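R.Pab1 family restriction endonuclease (Campylobacter coli, PDB 7CFA) acts as a restriction DNA glycosylase of the R.PabI family, probably excising bases from its recognition sequence in DNA, after which the strand can be cleaved. Local coordinates at residues K20-R26 against K46-Q52; N65-A69 against Y227-I232. The protein carries 2 engineered substitutions. Numbering follows the deposited sequence.

Overall arrangement
Following the chain from the N terminus, contact 1 comes first: the chain leaves strand 21-27, forms edge strand 32-35 of the seven-stranded antiparallel sheet on one flank, passes strand 42-43 and returns as 47-51 on the other flank, closing a loop of 19 residues. Contact 2 opens only afterwards, in series. From 65-69, at the edge of a small three-stranded sheet, the chain runs through 157 residues, including the remaining strands of the large sheet, before helix 223-237 brings 227-232 back and closes this long loop near the C terminus. The centres of contact 1 and contact 2 are about 29 Å apart, on opposite sides of the chain's centre; the nearest atoms of contact 1 and contact 2 are about 13 Å apart.

Contact 1: residues K20-R26 against K46-Q52; sequences KIRIKQR and KHYVEWQ
Strands 21-26 and 47-51 run antiparallel, their axes 4.5 Å apart at closest and their directions 142° apart. The register pairs I21 with W51, R22 with E50, I23 with V49, K24 with Y48 and Q25 with H47. R22/E50 and K24/Y48 are the hydrogen-bonded pairs: R22 N to E50 O is 2.8 Å, E50 N to R22 O 2.6 Å, K24 N to Y48 O 3.0 Å and Y48 N to K24 O 2.7 Å. R26 N to K46 O (2.7 Å) and Q52 N to K20 O (3.0 Å) extend the pairing at the two ends. Side chains alternate between faces. On one, I21 (chi1 and chi2 both m) lays CD1 over the five-membered ring of W51 in a CH-pi contact, 3.6 Å from its centroid, while I23 CD1 packs 3.8 Å from V49 CG2. On the other, E50 (chi1 t, chi2 t) centres a salt-bridge network: its OE1 takes R22 NH2 at 2.6 Å, and its OE2 lies 3.2 Å from NZ of K24, extended beyond a p chi1. K24 also pairs with E154, and R26 NH1 donates to Y48 OH at 3.2 Å. This two-stranded unit is interior to the seven-stranded antiparallel sheet, between strand 32-35 beside 21-27 and strand 166-175 beside 47-51, while strand 8-13 meets I21 and W51 through L12.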
# COMPACT_ATOMS: atom_id res chain seq x y z
N LYS A 20 2.20 -6.98 12.54
CA LYS A 20 1.46 -5.84 13.08
C LYS A 20 2.36 -4.81 13.76
O LYS A 20 1.93 -3.67 13.94
CB LYS A 20 0.41 -6.34 14.08
CG LYS A 20 -0.68 -7.19 13.47
CD LYS A 20 -1.32 -8.11 14.51
CE LYS A 20 -1.92 -7.33 15.66
NZ LYS A 20 -3.09 -6.51 15.25
N ILE A 21 3.58 -5.19 14.13
CA ILE A 21 4.52 -4.29 14.80
C ILE A 21 5.63 -3.93 13.82
O ILE A 21 6.27 -4.81 13.25
CB ILE A 21 5.11 -4.93 16.07
CG1 ILE A 21 4.00 -5.41 17.00
CG2 ILE A 21 6.00 -3.93 16.78
CD1 ILE A 21 3.20 -4.29 17.62
N ARG A 22 5.85 -2.63 13.63
CA ARG A 22 6.94 -2.14 12.80
C ARG A 22 7.64 -1.00 13.52
O ARG A 22 7.04 -0.28 14.32
CB ARG A 22 6.44 -1.67 11.42
CG ARG A 22 5.81 -2.78 10.58
CD ARG A 22 5.56 -2.33 9.14
NE ARG A 22 4.62 -1.22 9.06
CZ ARG A 22 4.12 -0.75 7.92
NH1 ARG A 22 4.48 -1.29 6.76
NH2 ARG A 22 3.26 0.27 7.93
N ILE A 23 8.93 -0.85 13.24
CA ILE A 23 9.76 0.20 13.82
C ILE A 23 10.10 1.20 12.73
O ILE A 23 10.60 0.81 11.66
CB ILE A 23 11.04 -0.38 14.46
CG1 ILE A 23 10.69 -1.47 15.47
CG2 ILE A 23 11.84 0.73 15.13
CD1 ILE A 23 9.84 -0.98 16.63
N LYS A 24 9.84 2.47 12.99
CA LYS A 24 10.10 3.55 12.05
C LYS A 24 10.81 4.69 12.76
O LYS A 24 10.92 4.71 13.99
CB LYS A 24 8.80 4.05 11.39
CG LYS A 24 7.80 4.62 12.37
CD LYS A 24 6.53 5.07 11.67
CE LYS A 24 5.51 5.61 12.66
NZ LYS A 24 4.24 6.01 11.99
N GLN A 25 11.30 5.64 11.97
CA GLN A 25 12.01 6.81 12.48
C GLN A 25 11.25 8.06 12.05
O GLN A 25 11.06 8.28 10.85
CB GLN A 25 13.45 6.85 11.99
CG GLN A 25 14.29 7.98 12.56
CD GLN A 25 15.77 7.84 12.26
OE1 GLN A 25 16.24 6.75 11.92
NE2 GLN A 25 16.50 8.94 12.37
N ARG A 26 10.84 8.87 13.02
CA ARG A 26 10.05 10.07 12.74
C ARG A 26 10.97 11.18 12.26
O ARG A 26 11.90 11.59 12.97
CB ARG A 26 9.29 10.50 13.99
CG ARG A 26 8.20 11.53 13.74
CD ARG A 26 7.40 11.80 15.01
NE ARG A 26 6.22 12.62 14.76
CZ ARG A 26 5.33 12.96 15.68
NH1 ARG A 26 5.49 12.56 16.94
NH2 ARG A 26 4.29 13.71 15.36
N LYS A 46 13.94 9.45 17.89
CA LYS A 46 13.04 9.51 16.74
C LYS A 46 12.50 8.15 16.34
O LYS A 46 11.61 8.08 15.48
CB LYS A 46 13.76 10.16 15.55
CG LYS A 46 14.11 11.62 15.77
CD LYS A 46 14.84 12.20 14.57
CE LYS A 46 15.20 13.66 14.79
NZ LYS A 46 15.94 14.23 13.64
N HIS A 47 13.00 7.06 16.93
CA HIS A 47 12.49 5.74 16.61
C HIS A 47 11.16 5.50 17.32
O HIS A 47 11.05 5.67 18.54
CB HIS A 47 13.50 4.66 17.01
CG HIS A 47 14.63 4.51 16.04
ND1 HIS A 47 15.83 5.17 16.19
CD2 HIS A 47 14.74 3.77 14.91
CE1 HIS A 47 16.63 4.84 15.19
NE2 HIS A 47 15.99 4.00 14.40
N TYR A 48 10.14 5.12 16.55
CA TYR A 48 8.80 4.89 17.05
C TYR A 48 8.38 3.45 16.78
O TYR A 48 8.87 2.81 15.85
CB TYR A 48 7.79 5.84 16.42
CG TYR A 48 7.67 7.19 17.10
CD1 TYR A 48 8.71 8.11 17.06
CD2 TYR A 48 6.51 7.54 17.77
CE1 TYR A 48 8.60 9.34 17.68
CE2 TYR A 48 6.39 8.77 18.40
CZ TYR A 48 7.44 9.66 18.35
OH TYR A 48 7.32 10.88 18.97
N VAL A 49 7.47 2.96 17.60
CA VAL A 49 6.80 1.68 17.36
C VAL A 49 5.51 1.96 16.61
O VAL A 49 4.73 2.84 17.00
CB VAL A 49 6.52 0.94 18.68
CG1 VAL A 49 5.74 -0.34 18.42
CG2 VAL A 49 7.82 0.65 19.41
N GLU A 50 5.28 1.23 15.52
CA GLU A 50 4.04 1.31 14.77
C GLU A 50 3.26 0.01 15.00
O GLU A 50 3.73 -1.07 14.63
CB GLU A 50 4.29 1.53 13.29
CG GLU A 50 3.06 2.01 12.53
CD GLU A 50 3.29 2.14 11.04
OE1 GLU A 50 3.50 1.10 10.38
OE2 GLU A 50 3.29 3.28 10.54
N TRP A 51 2.08 0.13 15.61
CA TRP A 51 1.29 -1.02 16.04
C TRP A 51 -0.09 -0.93 15.39
O TRP A 51 -0.92 -0.11 15.80
CB TRP A 51 1.19 -1.06 17.56
CG TRP A 51 0.46 -2.24 18.14
CD1 TRP A 51 -0.05 -3.31 17.47
CD2 TRP A 51 0.16 -2.46 19.53
NE1 TRP A 51 -0.65 -4.18 18.35
CE2 TRP A 51 -0.54 -3.68 19.62
CE3 TRP A 51 0.41 -1.74 20.70
CZ2 TRP A 51 -0.98 -4.19 20.84
CZ3 TRP A 51 -0.03 -2.25 21.90
CH2 TRP A 51 -0.72 -3.46 21.96
N GLN A 52 -0.34 -1.77 14.38
CA GLN A 52 -1.66 -1.87 13.77
C GLN A 52 -2.54 -2.70 14.70
O GLN A 52 -2.73 -3.91 14.53
CB GLN A 52 -1.57 -2.48 12.37
CG GLN A 52 -2.90 -2.47 11.62
CD GLN A 52 -2.80 -3.08 10.24
OE1 GLN A 52 -1.76 -3.61 9.85
NE2 GLN A 52 -3.89 -2.98 9.48

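Contact 2: residues N65-A69 against Y227-I232; sequences NFIGA and YNVLQI. Engineered in segment 227-232: N228 (natural residue Asp).
F66 makes the main apolar contact of segment 65-69 with one turn and a half of helix, 227-232. It points its CB toward the helix, and with chi1 p (68°) its ring lies against it, CE2 3.6 Å from I232 CG1 and CD1 3.7 Å from Q231 CB. I232 (m, t) reaches in from a sideways CB, whereas Q231, with CB toward the segment and chi1 m, brings CG 4.0 Å from I67 O. Y227, with chi1 t and chi2 92°, has its CB toward the segment; its ring edge approaches I67 O (CE2 to O, 3.5 Å), and CD2 packs 3.7 Å from A69 CB. N228, an engineered replacement of the natural Asp, has chi1 m and chi2 -18°, so that OD1 accepts a hydrogen bond from A69 N at 2.8 Å, while ND2 binds Y55 OH. The backbone is extended at F66 and I67, and A69 then turns to phi/psi -67/-28. The nearest CA pairs are G68-N228 (5.4 Å), A69-Y227 (6.0 Å) and F66-Q231 (6.6 Å). Regular helical bonds, Q231 N to Y227 O and I232 N to N228 O (both 2.9 Å), put these four residues on one side of the helix. N65 and F66 both face K74, forming a classic beta bulge; the short edge strand 66-67 and the loop after it pack on helix 223-237, joining it to the small three-stranded sheet.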
# COMPACT_ATOMS: atom_id res chain seq x y z
N ASN A 65 -17.22 -14.01 22.64
CA ASN A 65 -17.72 -13.01 23.57
C ASN A 65 -18.90 -12.22 23.03
O ASN A 65 -19.76 -11.81 23.82
CB ASN A 65 -16.60 -12.03 23.96
CG ASN A 65 -15.50 -12.70 24.75
OD1 ASN A 65 -14.32 -12.53 24.45
ND2 ASN A 65 -15.88 -13.45 25.79
N PHE A 66 -18.97 -12.00 21.72
CA PHE A 66 -20.07 -11.26 21.11
C PHE A 66 -20.14 -11.64 19.64
O PHE A 66 -19.28 -12.35 19.12
CB PHE A 66 -19.90 -9.75 21.29
CG PHE A 66 -18.76 -9.16 20.51
CD1 PHE A 66 -18.96 -8.59 19.26
CD2 PHE A 66 -17.47 -9.18 21.03
CE1 PHE A 66 -17.91 -8.05 18.55
CE2 PHE A 66 -16.41 -8.64 20.32
CZ PHE A 66 -16.63 -8.07 19.07
N ILE A 67 -21.18 -11.14 18.97
CA ILE A 67 -21.38 -11.36 17.54
C ILE A 67 -21.22 -10.02 16.84
O ILE A 67 -21.95 -9.06 17.13
CB ILE A 67 -22.75 -11.97 17.25
CG1 ILE A 67 -22.90 -13.32 17.96
CG2 ILE A 67 -22.95 -12.13 15.74
CD1 ILE A 67 -24.22 -14.01 17.69
N GLY A 68 -20.26 -9.95 15.91
CA GLY A 68 -19.94 -8.70 15.24
C GLY A 68 -20.99 -8.27 14.23
O GLY A 68 -22.01 -8.92 14.02
N ALA A 69 -20.71 -7.13 13.60
CA ALA A 69 -21.62 -6.59 12.60
C ALA A 69 -21.70 -7.47 11.36
O ALA A 69 -22.72 -7.49 10.68
CB ALA A 69 -21.19 -5.17 12.21
N TYR A 227 -20.85 -0.63 15.54
CA TYR A 227 -21.62 -1.74 16.10
C TYR A 227 -20.74 -2.65 16.95
O TYR A 227 -21.14 -3.07 18.04
CB TYR A 227 -22.28 -2.53 14.97
CG TYR A 227 -23.12 -3.70 15.42
CD1 TYR A 227 -24.48 -3.56 15.65
CD2 TYR A 227 -22.56 -4.96 15.61
CE1 TYR A 227 -25.26 -4.63 16.06
CE2 TYR A 227 -23.32 -6.03 16.02
CZ TYR A 227 -24.67 -5.86 16.24
OH TYR A 227 -25.43 -6.93 16.65
N ASN A 228 -19.53 -2.96 16.46
CA ASN A 228 -18.66 -3.87 17.20
C ASN A 228 -18.21 -3.27 18.52
O ASN A 228 -18.23 -3.95 19.56
CB ASN A 228 -17.45 -4.24 16.34
CG ASN A 228 -17.82 -5.08 15.13
OD1 ASN A 228 -18.90 -5.67 15.09
ND2 ASN A 228 -16.93 -5.14 14.15
N VAL A 229 -17.81 -2.00 18.52
CA VAL A 229 -17.40 -1.34 19.76
C VAL A 229 -18.55 -1.30 20.75
O VAL A 229 -18.37 -1.53 21.95
CB VAL A 229 -16.84 0.06 19.47
CG1 VAL A 229 -16.57 0.80 20.77
CG2 VAL A 229 -15.57 -0.03 18.64
N LEU A 230 -19.76 -1.01 20.27
CA LEU A 230 -20.92 -0.99 21.16
C LEU A 230 -21.20 -2.37 21.74
O LEU A 230 -21.60 -2.48 22.91
CB LEU A 230 -22.15 -0.46 20.41
CG LEU A 230 -22.16 1.05 20.17
CD1 LEU A 230 -23.35 1.46 19.32
CD2 LEU A 230 -22.17 1.81 21.50
N GLN A 231 -20.98 -3.43 20.96
CA GLN A 231 -21.12 -4.78 21.50
C GLN A 231 -20.05 -5.07 22.55
O GLN A 231 -20.32 -5.76 23.55
CB GLN A 231 -21.06 -5.81 20.38
CG GLN A 231 -22.22 -5.75 19.40
CD GLN A 231 -23.52 -6.23 20.00
OE1 GLN A 231 -23.54 -7.13 20.84
NE2 GLN A 231 -24.63 -5.63 19.57
N ILE A 232 -18.84 -4.54 22.35
CA ILE A 232 -17.76 -4.76 23.30
C ILE A 232 -18.02 -4.01 24.60
O ILE A 232 -17.80 -4.54 25.69
CB ILE A 232 -16.42 -4.35 22.66
CG1 ILE A 232 -16.06 -5.32 21.53
CG2 ILE A 232 -15.31 -4.29 23.71
CD1 ILE A 232 -14.75 -5.00 20.84